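Local coordinates for protein monoacylglycerol lipase (Palaeococcus ferrophilus, PDB 6QE2) that hydrolyses monoacylglycerols to fatty acid and glycerol, probably as a serine hydrolase of the alpha/beta-hydrolase fold, at residues F84-G89 / A231-F236; G89-I94 / S111-K116; G106-S111 / L196-T201. All coordinates share one frame; numbering follows the deposited sequence.

Interaction 1 of 3, residues F84-G89 / A231-F236; sequences FGHSLG and AYHEIF. With LDA (lauryl dimethylamine-N-oxide), chain D; GOL (glycerol), chain C.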
ATOM      1  N   PHE A  84      -4.539   0.034   6.361  1.00 22.51           N
ATOM      2  CA  PHE A  84      -3.117   0.338   6.249  1.00 20.24           C
ATOM      3  C   PHE A  84      -2.607  -0.252   4.946  1.00 18.65           C
ATOM      4  O   PHE A  84      -2.737  -1.461   4.725  1.00 21.63           O
ATOM      5  CB  PHE A  84      -2.305  -0.224   7.420  1.00 18.52           C
ATOM      6  CG  PHE A  84      -0.827  -0.011   7.260  1.00 22.31           C
ATOM      7  CD1 PHE A  84      -0.243   1.167   7.683  1.00 26.60           C
ATOM      8  CD2 PHE A  84      -0.029  -0.962   6.641  1.00 25.05           C
ATOM      9  CE1 PHE A  84       1.110   1.387   7.509  1.00 31.35           C
ATOM     10  CE2 PHE A  84       1.327  -0.746   6.468  1.00 26.27           C
ATOM     11  CZ  PHE A  84       1.893   0.428   6.905  1.00 25.52           C
ATOM     12  N   GLY A  85      -2.003   0.579   4.105  1.00 20.35           N
ATOM     13  CA  GLY A  85      -1.464   0.107   2.844  1.00 21.39           C
ATOM     14  C   GLY A  85      -0.105   0.717   2.578  1.00 23.33           C
ATOM     15  O   GLY A  85       0.184   1.841   2.991  1.00 21.31           O
ATOM     16  N   HIS A  86       0.742  -0.047   1.886  1.00 22.57           N
ATOM     17  CA  HIS A  86       2.083   0.406   1.533  1.00 22.69           C
ATOM     18  C   HIS A  86       2.279   0.374   0.022  1.00 23.35           C
ATOM     19  O   HIS A  86       2.010  -0.645  -0.621  1.00 22.63           O
ATOM     20  CB  HIS A  86       3.152  -0.449   2.213  1.00 22.72           C
ATOM     21  CG  HIS A  86       4.528  -0.215   1.676  1.00 22.35           C
ATOM     22  ND1 HIS A  86       5.243   0.936   1.938  1.00 23.42           N
ATOM     23  CD2 HIS A  86       5.312  -0.971   0.873  1.00 27.23           C
ATOM     24  CE1 HIS A  86       6.413   0.872   1.326  1.00 28.34           C
ATOM     25  NE2 HIS A  86       6.478  -0.272   0.669  1.00 27.31           N
ATOM     26  N   SER A  87       2.752   1.497  -0.526  1.00 23.26           N
ATOM     27  CA  SER A  87       3.140   1.626  -1.949  1.00 26.52           C
ATOM     28  C   SER A  87       1.934   1.405  -2.857  1.00 22.32           C
ATOM     29  O   SER A  87       0.989   2.222  -2.816  1.00 23.84           O
ATOM     30  CB  SER A  87       4.324   0.673  -2.157  1.00 31.80           C
ATOM     31  OG  SER A  87       5.000   1.069  -3.371  1.00 34.33           O
ATOM     32  N   LEU A  88       1.944   0.384  -3.742  1.00 21.75           N
ATOM     33  CA  LEU A  88       0.715   0.008  -4.445  1.00 21.94           C
ATOM     34  C   LEU A  88      -0.439  -0.156  -3.450  1.00 23.40           C
ATOM     35  O   LEU A  88      -1.583   0.250  -3.722  1.00 21.83           O
ATOM     36  CB  LEU A  88       0.956  -1.272  -5.229  1.00 23.94           C
ATOM     37  CG  LEU A  88      -0.304  -1.881  -5.842  1.00 32.79           C
ATOM     38  CD1 LEU A  88      -0.946  -0.928  -6.832  1.00 32.83           C
ATOM     39  CD2 LEU A  88       0.052  -3.178  -6.578  1.00 36.11           C
ATOM     40  N   GLY A  89      -0.148  -0.693  -2.268  1.00 23.93           N
ATOM     41  CA  GLY A  89      -1.232  -0.873  -1.302  1.00 20.43           C
ATOM     42  C   GLY A  89      -1.662   0.453  -0.696  1.00 20.79           C
ATOM     43  O   GLY A  89      -2.844   0.659  -0.406  1.00 22.93           O
ATOM     44  N   ALA A 231      15.009   8.753   4.532  1.00 31.68           N
ATOM     45  CA  ALA A 231      14.560   7.383   4.337  1.00 27.64           C
ATOM     46  C   ALA A 231      14.231   7.124   2.872  1.00 30.14           C
ATOM     47  O   ALA A 231      13.857   8.031   2.124  1.00 27.49           O
ATOM     48  CB  ALA A 231      13.339   7.085   5.211  1.00 26.49           C
ATOM     49  N   TYR A 232      14.384   5.866   2.467  1.00 26.62           N
ATOM     50  CA  TYR A 232      14.054   5.420   1.123  1.00 26.10           C
ATOM     51  C   TYR A 232      12.574   5.023   1.071  1.00 27.76           C
ATOM     52  O   TYR A 232      11.754   5.493   1.869  1.00 27.52           O
ATOM     53  CB  TYR A 232      14.965   4.256   0.716  1.00 28.21           C
ATOM     54  CG  TYR A 232      16.402   4.641   0.418  1.00 33.09           C
ATOM     55  CD1 TYR A 232      16.833   5.954   0.528  1.00 34.27           C
ATOM     56  CD2 TYR A 232      17.322   3.680   0.018  1.00 31.19           C
ATOM     57  CE1 TYR A 232      18.147   6.297   0.257  1.00 35.31           C
ATOM     58  CE2 TYR A 232      18.634   4.016  -0.260  1.00 40.09           C
ATOM     59  CZ  TYR A 232      19.043   5.320  -0.138  1.00 35.44           C
ATOM     60  OH  TYR A 232      20.353   5.656  -0.416  1.00 42.85           O
ATOM     61  N   HIS A 233      12.221   4.153   0.118  1.00 29.20           N
ATOM     62  CA  HIS A 233      10.828   3.778  -0.123  1.00 25.47           C
ATOM     63  C   HIS A 233      10.240   2.996   1.046  1.00 29.44           C
ATOM     64  O   HIS A 233       9.087   3.220   1.433  1.00 26.67           O
ATOM     65  CB  HIS A 233      10.752   2.965  -1.412  1.00 26.81           C
ATOM     66  CG  HIS A 233       9.366   2.551  -1.803  1.00 27.56           C
ATOM     67  ND1 HIS A 233       8.368   3.459  -2.088  1.00 27.21           N
ATOM     68  CD2 HIS A 233       8.821   1.324  -1.984  1.00 29.52           C
ATOM     69  CE1 HIS A 233       7.266   2.808  -2.420  1.00 26.12           C
ATOM     70  NE2 HIS A 233       7.513   1.511  -2.360  1.00 25.41           N
ATOM     71  N   GLU A 234      11.005   2.067   1.608  1.00 26.10           N
ATOM     72  CA  GLU A 234      10.557   1.282   2.757  1.00 26.67           C
ATOM     73  C   GLU A 234      11.165   1.888   4.014  1.00 32.86           C
ATOM     74  O   GLU A 234      12.380   1.811   4.224  1.00 30.48           O
ATOM     75  CB  GLU A 234      10.945  -0.184   2.606  1.00 27.31           C
ATOM     76  CG  GLU A 234      10.171  -0.879   1.514  1.00 30.79           C
ATOM     77  CD  GLU A 234      10.484  -2.353   1.406  1.00 30.36           C
ATOM     78  OE1 GLU A 234      11.284  -2.860   2.220  1.00 32.30           O
ATOM     79  OE2 GLU A 234       9.930  -3.004   0.498  1.00 35.64           O
ATOM     80  N   ILE A 235      10.319   2.508   4.837  1.00 28.13           N
ATOM     81  CA  ILE A 235      10.774   3.057   6.110  1.00 24.83           C
ATOM     82  C   ILE A 235      10.772   2.002   7.209  1.00 32.12           C
ATOM     83  O   ILE A 235      11.419   2.212   8.249  1.00 29.16           O
ATOM     84  CB  ILE A 235       9.907   4.272   6.500  1.00 29.17           C
ATOM     85  CG1 ILE A 235       9.707   5.186   5.289  1.00 27.52           C
ATOM     86  CG2 ILE A 235      10.556   5.087   7.616  1.00 32.23           C
ATOM     87  CD1 ILE A 235       8.627   6.229   5.475  1.00 28.57           C
ATOM     88  N   PHE A 236      10.109   0.857   6.984  1.00 29.45           N
ATOM     89  CA  PHE A 236       9.854  -0.138   8.031  1.00 31.81           C
ATOM     90  C   PHE A 236      11.128  -0.611   8.713  1.00 35.75           C
ATOM     91  O   PHE A 236      11.137  -0.841   9.930  1.00 31.18           O
ATOM     92  CB  PHE A 236       9.129  -1.354   7.448  1.00 29.25           C
ATOM     93  CG  PHE A 236       7.803  -1.040   6.835  1.00 37.24           C
ATOM     94  CD1 PHE A 236       7.712  -0.658   5.508  1.00 39.76           C
ATOM     95  CD2 PHE A 236       6.641  -1.148   7.581  1.00 36.04           C
ATOM     96  CE1 PHE A 236       6.486  -0.373   4.938  1.00 41.65           C
ATOM     97  CE2 PHE A 236       5.412  -0.861   7.019  1.00 44.94           C
ATOM     98  CZ  PHE A 236       5.335  -0.472   5.694  1.00 35.29           C
TER
HETATM   99  N1  LDA D 302       4.816   0.894  -7.137  1.00 50.61           N
HETATM  100  O1  LDA D 302       3.876   0.768  -6.344  1.00 56.81           O
HETATM  101  CM1 LDA D 302       5.728  -0.231  -6.974  1.00 56.64           C
HETATM  102  CM2 LDA D 302       5.502   2.153  -6.876  1.00 39.38           C
HETATM  103  C1  LDA D 302       4.316   0.897  -8.495  1.00 46.96           C
HETATM  104  C2  LDA D 302       5.492   0.633  -9.410  1.00 35.48           C
HETATM  105  C3  LDA D 302       4.992   0.290 -10.797  1.00 42.11           C
HETATM  106  C4  LDA D 302       6.154   0.176 -11.766  1.00 48.25           C
HETATM  107  C5  LDA D 302       5.653   0.113 -13.195  1.00 56.10           C
HETATM  108  C6  LDA D 302       6.733  -0.412 -14.122  1.00 50.53           C
HETATM  109  C7  LDA D 302       6.285  -0.268 -15.564  1.00 51.21           C
HETATM  110  C8  LDA D 302       6.020  -1.629 -16.171  1.00 50.67           C
HETATM  111  C9  LDA D 302       4.672  -1.657 -16.863  1.00 49.58           C
HETATM  112  C10 LDA D 302       4.845  -1.775 -18.370  1.00 63.25           C
HETATM  113  C11 LDA D 302       3.541  -2.169 -19.045  1.00 53.18           C
HETATM  114  C12 LDA D 302       2.678  -2.979 -18.111  1.00 49.40           C
HETATM  115  C1  GOL C 301       7.232  -3.861  -2.116  1.00 40.22           C
HETATM  116  O1  GOL C 301       7.569  -4.815  -3.113  1.00 35.67           O
HETATM  117  C2  GOL C 301       8.265  -2.762  -2.160  1.00 41.62           C
HETATM  118  O2  GOL C 301       8.002  -1.799  -1.146  1.00 31.88           O
HETATM  119  C3  GOL C 301       8.166  -2.121  -3.528  1.00 46.49           C
HETATM  120  O3  GOL C 301       6.928  -1.426  -3.594  1.00 52.28           O

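Interaction 2 of 3, residues G89-I94 / S111-K116; sequences GGLTVI and SPALAK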
ATOM      1  N   GLY A  89      -0.148  -0.693  -2.268  1.00 23.93           N
ATOM      2  CA  GLY A  89      -1.232  -0.873  -1.302  1.00 20.43           C
ATOM      3  C   GLY A  89      -1.662   0.453  -0.696  1.00 20.79           C
ATOM      4  O   GLY A  89      -2.844   0.659  -0.406  1.00 22.93           O
ATOM      5  N   GLY A  90      -0.732   1.427  -0.632  1.00 20.15           N
ATOM      6  CA  GLY A  90      -1.097   2.751  -0.159  1.00 20.78           C
ATOM      7  C   GLY A  90      -1.986   3.482  -1.143  1.00 21.25           C
ATOM      8  O   GLY A  90      -2.962   4.126  -0.752  1.00 21.02           O
ATOM      9  N   LEU A  91      -1.666   3.387  -2.438  1.00 19.24           N
ATOM     10  CA  LEU A  91      -2.569   3.904  -3.456  1.00 21.81           C
ATOM     11  C   LEU A  91      -3.935   3.244  -3.359  1.00 22.28           C
ATOM     12  O   LEU A  91      -4.970   3.915  -3.448  1.00 21.92           O
ATOM     13  CB  LEU A  91      -1.962   3.683  -4.843  1.00 20.17           C
ATOM     14  CG  LEU A  91      -2.882   3.958  -6.033  1.00 25.68           C
ATOM     15  CD1 LEU A  91      -3.337   5.403  -6.063  1.00 21.49           C
ATOM     16  CD2 LEU A  91      -2.182   3.586  -7.333  1.00 24.41           C
ATOM     17  N   THR A  92      -3.949   1.926  -3.150  1.00 19.80           N
ATOM     18  CA  THR A  92      -5.201   1.175  -3.088  1.00 20.49           C
ATOM     19  C   THR A  92      -6.076   1.634  -1.926  1.00 21.10           C
ATOM     20  O   THR A  92      -7.289   1.817  -2.086  1.00 21.73           O
ATOM     21  CB  THR A  92      -4.884  -0.317  -2.985  1.00 24.53           C
ATOM     22  OG1 THR A  92      -4.148  -0.728  -4.150  1.00 24.24           O
ATOM     23  CG2 THR A  92      -6.163  -1.141  -2.887  1.00 23.94           C
ATOM     24  N   VAL A  93      -5.490   1.826  -0.741  1.00 20.35           N
ATOM     25  CA  VAL A  93      -6.325   2.207   0.396  1.00 22.71           C
ATOM     26  C   VAL A  93      -6.808   3.650   0.257  1.00 20.58           C
ATOM     27  O   VAL A  93      -7.912   3.986   0.700  1.00 22.75           O
ATOM     28  CB  VAL A  93      -5.584   1.962   1.728  1.00 21.86           C
ATOM     29  CG1 VAL A  93      -5.313   0.482   1.893  1.00 22.66           C
ATOM     30  CG2 VAL A  93      -4.280   2.753   1.805  1.00 26.00           C
ATOM     31  N   ILE A  94      -6.025   4.514  -0.388  1.00 19.13           N
ATOM     32  CA  ILE A  94      -6.511   5.856  -0.688  1.00 20.53           C
ATOM     33  C   ILE A  94      -7.685   5.788  -1.662  1.00 24.86           C
ATOM     34  O   ILE A  94      -8.708   6.458  -1.476  1.00 21.86           O
ATOM     35  CB  ILE A  94      -5.362   6.725  -1.228  1.00 21.96           C
ATOM     36  CG1 ILE A  94      -4.370   7.013  -0.098  1.00 20.54           C
ATOM     37  CG2 ILE A  94      -5.902   8.018  -1.828  1.00 26.71           C
ATOM     38  CD1 ILE A  94      -3.041   7.558  -0.564  1.00 24.06           C
ATOM     39  N   SER A 111       4.216   5.400   2.007  1.00 24.14           N
ATOM     40  CA  SER A 111       4.789   5.608   0.677  1.00 25.05           C
ATOM     41  C   SER A 111       3.803   5.312  -0.451  1.00 22.37           C
ATOM     42  O   SER A 111       4.119   4.514  -1.341  1.00 23.31           O
ATOM     43  CB  SER A 111       6.034   4.732   0.497  1.00 23.38           C
ATOM     44  OG  SER A 111       7.000   4.984   1.510  1.00 26.01           O
ATOM     45  N   PRO A 112       2.607   5.900  -0.452  1.00 21.69           N
ATOM     46  CA  PRO A 112       1.623   5.544  -1.481  1.00 21.48           C
ATOM     47  C   PRO A 112       2.087   5.976  -2.864  1.00 23.48           C
ATOM     48  O   PRO A 112       2.782   6.985  -3.031  1.00 25.63           O
ATOM     49  CB  PRO A 112       0.363   6.304  -1.049  1.00 21.88           C
ATOM     50  CG  PRO A 112       0.879   7.452  -0.236  1.00 23.69           C
ATOM     51  CD  PRO A 112       2.092   6.931   0.469  1.00 22.61           C
ATOM     52  N   ALA A 113       1.721   5.172  -3.858  1.00 20.17           N
ATOM     53  CA  ALA A 113       2.111   5.414  -5.249  1.00 22.04           C
ATOM     54  C   ALA A 113       1.235   6.527  -5.812  1.00 25.48           C
ATOM     55  O   ALA A 113       0.164   6.287  -6.369  1.00 26.23           O
ATOM     56  CB  ALA A 113       1.989   4.129  -6.063  1.00 22.68           C
ATOM     57  N   LEU A 114       1.701   7.774  -5.666  1.00 23.70           N
ATOM     58  CA  LEU A 114       0.939   8.949  -6.070  1.00 21.78           C
ATOM     59  C   LEU A 114       1.670   9.816  -7.089  1.00 25.04           C
ATOM     60  O   LEU A 114       1.117  10.830  -7.537  1.00 26.53           O
ATOM     61  CB  LEU A 114       0.584   9.794  -4.838  1.00 27.21           C
ATOM     62  CG  LEU A 114      -0.354   9.110  -3.839  1.00 23.51           C
ATOM     63  CD1 LEU A 114      -0.425   9.899  -2.550  1.00 21.83           C
ATOM     64  CD2 LEU A 114      -1.742   8.949  -4.442  1.00 23.55           C
ATOM     65  N   ALA A 115       2.901   9.465  -7.434  1.00 27.29           N
ATOM     66  CA  ALA A 115       3.683  10.172  -8.435  1.00 27.76           C
ATOM     67  C   ALA A 115       4.569   9.153  -9.131  1.00 31.74           C
ATOM     68  O   ALA A 115       5.043   8.201  -8.503  1.00 28.68           O
ATOM     69  CB  ALA A 115       4.526  11.284  -7.805  1.00 26.31           C
ATOM     70  N   LYS A 116       4.769   9.352 -10.430  1.00 33.17           N
ATOM     71  CA  LYS A 116       5.620   8.465 -11.211  1.00 36.30           C
ATOM     72  C   LYS A 116       7.063   8.553 -10.728  1.00 32.15           C
ATOM     73  O   LYS A 116       7.557   9.630 -10.394  1.00 34.05           O
ATOM     74  CB  LYS A 116       5.534   8.853 -12.690  1.00 36.87           C
ATOM     75  CG  LYS A 116       6.324   7.978 -13.642  1.00 46.62           C
ATOM     76  CD  LYS A 116       6.190   8.481 -15.072  1.00 31.99           C
ATOM     77  CE  LYS A 116       7.070   9.690 -15.322  1.00 38.64           C
ATOM     78  NZ  LYS A 116       8.491   9.403 -14.987  1.00 36.70           N
TER

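Interaction 3 of 3, residues G106-S111 / L196-T201; sequences GVVASS and LLLVGT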
ATOM      1  N   GLY A 106     -10.676   5.113   8.991  1.00 24.53           N
ATOM      2  CA  GLY A 106      -9.485   5.894   8.726  1.00 24.22           C
ATOM      3  C   GLY A 106      -8.551   5.124   7.827  1.00 26.30           C
ATOM      4  O   GLY A 106      -8.679   3.913   7.635  1.00 25.56           O
ATOM      5  N   VAL A 107      -7.597   5.844   7.244  1.00 24.80           N
ATOM      6  CA  VAL A 107      -6.681   5.242   6.283  1.00 26.35           C
ATOM      7  C   VAL A 107      -5.263   5.721   6.561  1.00 25.80           C
ATOM      8  O   VAL A 107      -5.023   6.921   6.741  1.00 25.77           O
ATOM      9  CB  VAL A 107      -7.100   5.535   4.824  1.00 29.44           C
ATOM     10  CG1 VAL A 107      -7.279   7.033   4.570  1.00 28.97           C
ATOM     11  CG2 VAL A 107      -6.096   4.941   3.866  1.00 26.52           C
ATOM     12  N   VAL A 108      -4.331   4.772   6.639  1.00 21.36           N
ATOM     13  CA  VAL A 108      -2.907   5.038   6.807  1.00 20.50           C
ATOM     14  C   VAL A 108      -2.221   4.545   5.544  1.00 22.97           C
ATOM     15  O   VAL A 108      -2.367   3.372   5.174  1.00 21.52           O
ATOM     16  CB  VAL A 108      -2.325   4.330   8.038  1.00 26.70           C
ATOM     17  CG1 VAL A 108      -0.841   4.648   8.177  1.00 25.22           C
ATOM     18  CG2 VAL A 108      -3.104   4.691   9.304  1.00 24.12           C
ATOM     19  N   ALA A 109      -1.489   5.429   4.876  1.00 21.13           N
ATOM     20  CA  ALA A 109      -0.799   5.088   3.638  1.00 22.71           C
ATOM     21  C   ALA A 109       0.695   5.314   3.822  1.00 21.69           C
ATOM     22  O   ALA A 109       1.131   6.441   4.080  1.00 23.66           O
ATOM     23  CB  ALA A 109      -1.335   5.908   2.465  1.00 21.15           C
ATOM     24  N   SER A 110       1.466   4.236   3.726  1.00 22.51           N
ATOM     25  CA  SER A 110       2.921   4.286   3.745  1.00 23.87           C
ATOM     26  C   SER A 110       3.426   4.364   2.311  1.00 18.42           C
ATOM     27  O   SER A 110       3.119   3.488   1.500  1.00 21.10           O
ATOM     28  CB  SER A 110       3.476   3.052   4.455  1.00 26.87           C
ATOM     29  OG  SER A 110       4.788   2.740   4.023  1.00 26.29           O
ATOM     30  N   SER A 111       4.216   5.400   2.007  1.00 24.14           N
ATOM     31  CA  SER A 111       4.789   5.608   0.677  1.00 25.05           C
ATOM     32  C   SER A 111       3.803   5.312  -0.451  1.00 22.37           C
ATOM     33  O   SER A 111       4.119   4.514  -1.341  1.00 23.31           O
ATOM     34  CB  SER A 111       6.034   4.732   0.497  1.00 23.38           C
ATOM     35  OG  SER A 111       7.000   4.984   1.510  1.00 26.01           O
ATOM     36  N   LEU A 196      -3.657   9.460   7.380  1.00 23.66           N
ATOM     37  CA  LEU A 196      -2.249   9.608   7.741  1.00 23.53           C
ATOM     38  C   LEU A 196      -1.401   9.146   6.564  1.00 23.46           C
ATOM     39  O   LEU A 196      -1.553   8.013   6.096  1.00 22.24           O
ATOM     40  CB  LEU A 196      -1.905   8.802   8.999  1.00 22.46           C
ATOM     41  CG  LEU A 196      -0.424   8.693   9.369  1.00 23.82           C
ATOM     42  CD1 LEU A 196       0.187  10.071   9.679  1.00 24.04           C
ATOM     43  CD2 LEU A 196      -0.234   7.733  10.545  1.00 26.82           C
ATOM     44  N   LEU A 197      -0.525  10.024   6.076  1.00 22.75           N
ATOM     45  CA  LEU A 197       0.427   9.695   5.026  1.00 25.10           C
ATOM     46  C   LEU A 197       1.835   9.706   5.608  1.00 22.91           C
ATOM     47  O   LEU A 197       2.200  10.631   6.338  1.00 27.37           O
ATOM     48  CB  LEU A 197       0.330  10.713   3.882  1.00 22.96           C
ATOM     49  CG  LEU A 197      -1.072  10.935   3.313  1.00 23.15           C
ATOM     50  CD1 LEU A 197      -1.043  12.073   2.303  1.00 23.75           C
ATOM     51  CD2 LEU A 197      -1.590   9.666   2.647  1.00 22.76           C
ATOM     52  N   LEU A 198       2.632   8.691   5.268  1.00 22.60           N
ATOM     53  CA  LEU A 198       4.005   8.575   5.748  1.00 21.79           C
ATOM     54  C   LEU A 198       4.935   8.407   4.555  1.00 24.49           C
ATOM     55  O   LEU A 198       4.733   7.503   3.736  1.00 26.86           O
ATOM     56  CB  LEU A 198       4.172   7.387   6.705  1.00 24.89           C
ATOM     57  CG  LEU A 198       3.206   7.271   7.879  1.00 28.77           C
ATOM     58  CD1 LEU A 198       2.361   6.033   7.682  1.00 29.42           C
ATOM     59  CD2 LEU A 198       3.949   7.192   9.197  1.00 29.68           C
ATOM     60  N   VAL A 199       5.950   9.272   4.448  1.00 23.66           N
ATOM     61  CA  VAL A 199       6.866   9.243   3.314  1.00 28.91           C
ATOM     62  C   VAL A 199       8.308   9.393   3.780  1.00 27.66           C
ATOM     63  O   VAL A 199       8.590  10.025   4.803  1.00 25.94           O
ATOM     64  CB  VAL A 199       6.533  10.341   2.276  1.00 26.08           C
ATOM     65  CG1 VAL A 199       5.155  10.108   1.682  1.00 27.14           C
ATOM     66  CG2 VAL A 199       6.613  11.718   2.919  1.00 29.36           C
ATOM     67  N   GLY A 200       9.218   8.779   3.030  1.00 25.28           N
ATOM     68  CA  GLY A 200      10.647   9.029   3.174  1.00 26.70           C
ATOM     69  C   GLY A 200      11.094  10.059   2.152  1.00 25.42           C
ATOM     70  O   GLY A 200      10.729   9.979   0.979  1.00 28.85           O
ATOM     71  N   THR A 201      11.904  11.030   2.604  1.00 26.45           N
ATOM     72  CA  THR A 201      12.228  12.152   1.728  1.00 24.82           C
ATOM     73  C   THR A 201      13.143  11.763   0.574  1.00 29.74           C
ATOM     74  O   THR A 201      13.172  12.474  -0.435  1.00 29.86           O
ATOM     75  CB  THR A 201      12.892  13.294   2.508  1.00 33.63           C
ATOM     76  OG1 THR A 201      14.145  12.849   3.041  1.00 32.54           O
ATOM     77  CG2 THR A 201      11.996  13.778   3.636  1.00 29.95           C
TER
HETATM   78  O   HOH W   1       7.916   7.318   0.743  1.00 22.99           O

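Interaction 1 of 3, residues F84-G89 / A231-F236
Ser87 and His233 meet through one short hydrogen bond, OG to NE2 at 2.7 Å, with the hydroxyl at the edge of the imidazole, in its plane. Either atom could be the donor. A bound glycerol spans the site: its O3 is also hydrogen-bonded to His233 NE2, while its O2 accepts the NE2 hydrogen of His86 at 2.8 Å and donates to Glu234 OE2, which is itself salt-bridged to Arg28. The detergent amine oxide places O1 3.2 Å from Ser87 OG.

The His86 ring forms the next layer. CE1 of Phe236 lies 3.5 Å above one of its faces, displaced toward the rim near ND1, in an edge-to-face pair with planes at 81°. CB of Ser87 lies over the rim of the opposite face, and the carbonyl O of His233 sits at the ring edge. CG is anti to the backbone N (chi1 168°), which carries the root of the ring out toward loop 231-236, while Ser110 OG, on strand 106-110, is hydrogen-bonded to ND1 and so fixes the ring's rotation. Replacing His86 by an alanine would probably leave glycerol O2 without its N-H donor and the rim of Phe236 without the face it packs on. Farther out, Phe84 and Phe236 come tip to tip, CZ to CE2 at 3.7 Å.

His233 ND1 is hydrogen-bonded to Asp203. The phi of 63° at Ser87, between strand 82-86 and helix 88-99, and the sequence Gly85-His86-Ser87-Leu88-Gly89 fit the strained GxSxG nucleophile elbow, and Ser87, His233 and Asp203 are consistent with the catalytic triad of an alpha/beta hydrolase.

Interaction 2 of 3, residues G89-I94 / S111-K116
Leu91 of helix 88-99 lays its side chain against the backbone of Ala113, in the loop that leaves strand 106-110. Its CB lies 3.7 Å from Ala113 O and 4.2 Å from Ala113 CB. CG is anti to the backbone N (chi1 170°) and stays close to the same carbonyl oxygen. At the fork the two methyls behave alike: CD1 approaches Ala113 O to 3.6 Å and CD2 to 3.7 Å, so the whole branched end is gathered about one oxygen. CD1 also looks toward CD2 of Leu114, a looser contact, while Asn180 and Ala184 of helix 171-186 touch this leucine as well.

One turn on, Ile94 brings CD1 to 3.7 Å from Pro112 CB and 4.0 Å from Leu114 CD1. Pro112 CB also rests on the main chain of Gly90, whose carbonyl carbon is 3.7 Å away. The alpha carbons of Gly90 and Pro112 are only 4.1 Å apart, and a side chain at Gly90 would run into Pro112 CA.

Ala113 is the centre of an inverse gamma turn, and its methyl touches the detergent bound beside the probable catalytic serine. No hydrogen bond joins helix segment 89-94 to segment 111-116. Ala113 O is buried against aliphatic carbon with no polar partner in the model, which implies that between these two segments the fit is apolar, the polar tie to the helix start being made by Ala113 N with Ser87 O.

Interaction 3 of 3, residues G106-S111 / L196-T201
Val108 and Leu196 are bridge partners on two neighbouring parallel strands, 106-110 and 195-200, in the central sheet of the alpha/beta-hydrolase fold. The axes of 106-110 and 196-200 approach to 4.8 Å and are 7° from parallel, and four nearly straight backbone hydrogen bonds alternate between them, from Leu196 N to Val107 O up to Ser111 N to Leu198 O.

Side chains divide between the faces. On one, Val108 and Leu196 lie side by side, pointing the same way, with CG1 of the valine 3.9 Å from CD2 of the leucine. Leu198, two residues on from Leu196, crosses Val108 at a slant: its CG stands beside the backbone N (chi1 -52°), and an unusual chi2 of 114° puts CD1 3.5 Å from Val108 CG1. Trp252 and Phe245 of helix 242-256 cover this face. On the other, Ala109 offers only a methyl; Leu197 bends toward it, CD2 3.8 Å from Ala109 CB, and Ile94 of helix 88-99 touches both.

Beyond the strand end, Ser111 turns its OG beside its own backbone N, where the hydroxyl is hydrogen-bonded to His233 O. There a water donates to Ser111 OG at 2.6 Å and accepts the N-H of Gly200 at 3.0 Å.

How the interactions relate
From the N terminus, strand 82-86 leads through the elbow into helix 88-99, and the chain returns along strand 106-110 to the loop 111-116, where interaction 2 closes a short loop on the helix. Interaction 3 then pairs strand 106-110 with strand 195-200, and interaction 1 closes the longest loop when segment 231-236 comes back to the elbow. Interactions 2 and 3 both nest inside that loop; their own segments alternate along the chain, so they cross, sharing Ser111. Gly89 belongs to interactions 1 and 2. A backbone hydrogen bond, Ser87 O with Ala113 N, ties elbow to loop; His233 O with Ser111 OG and His86 ND1 with Ser110 OG tie histidine loop and elbow to strand 106-110 and its end.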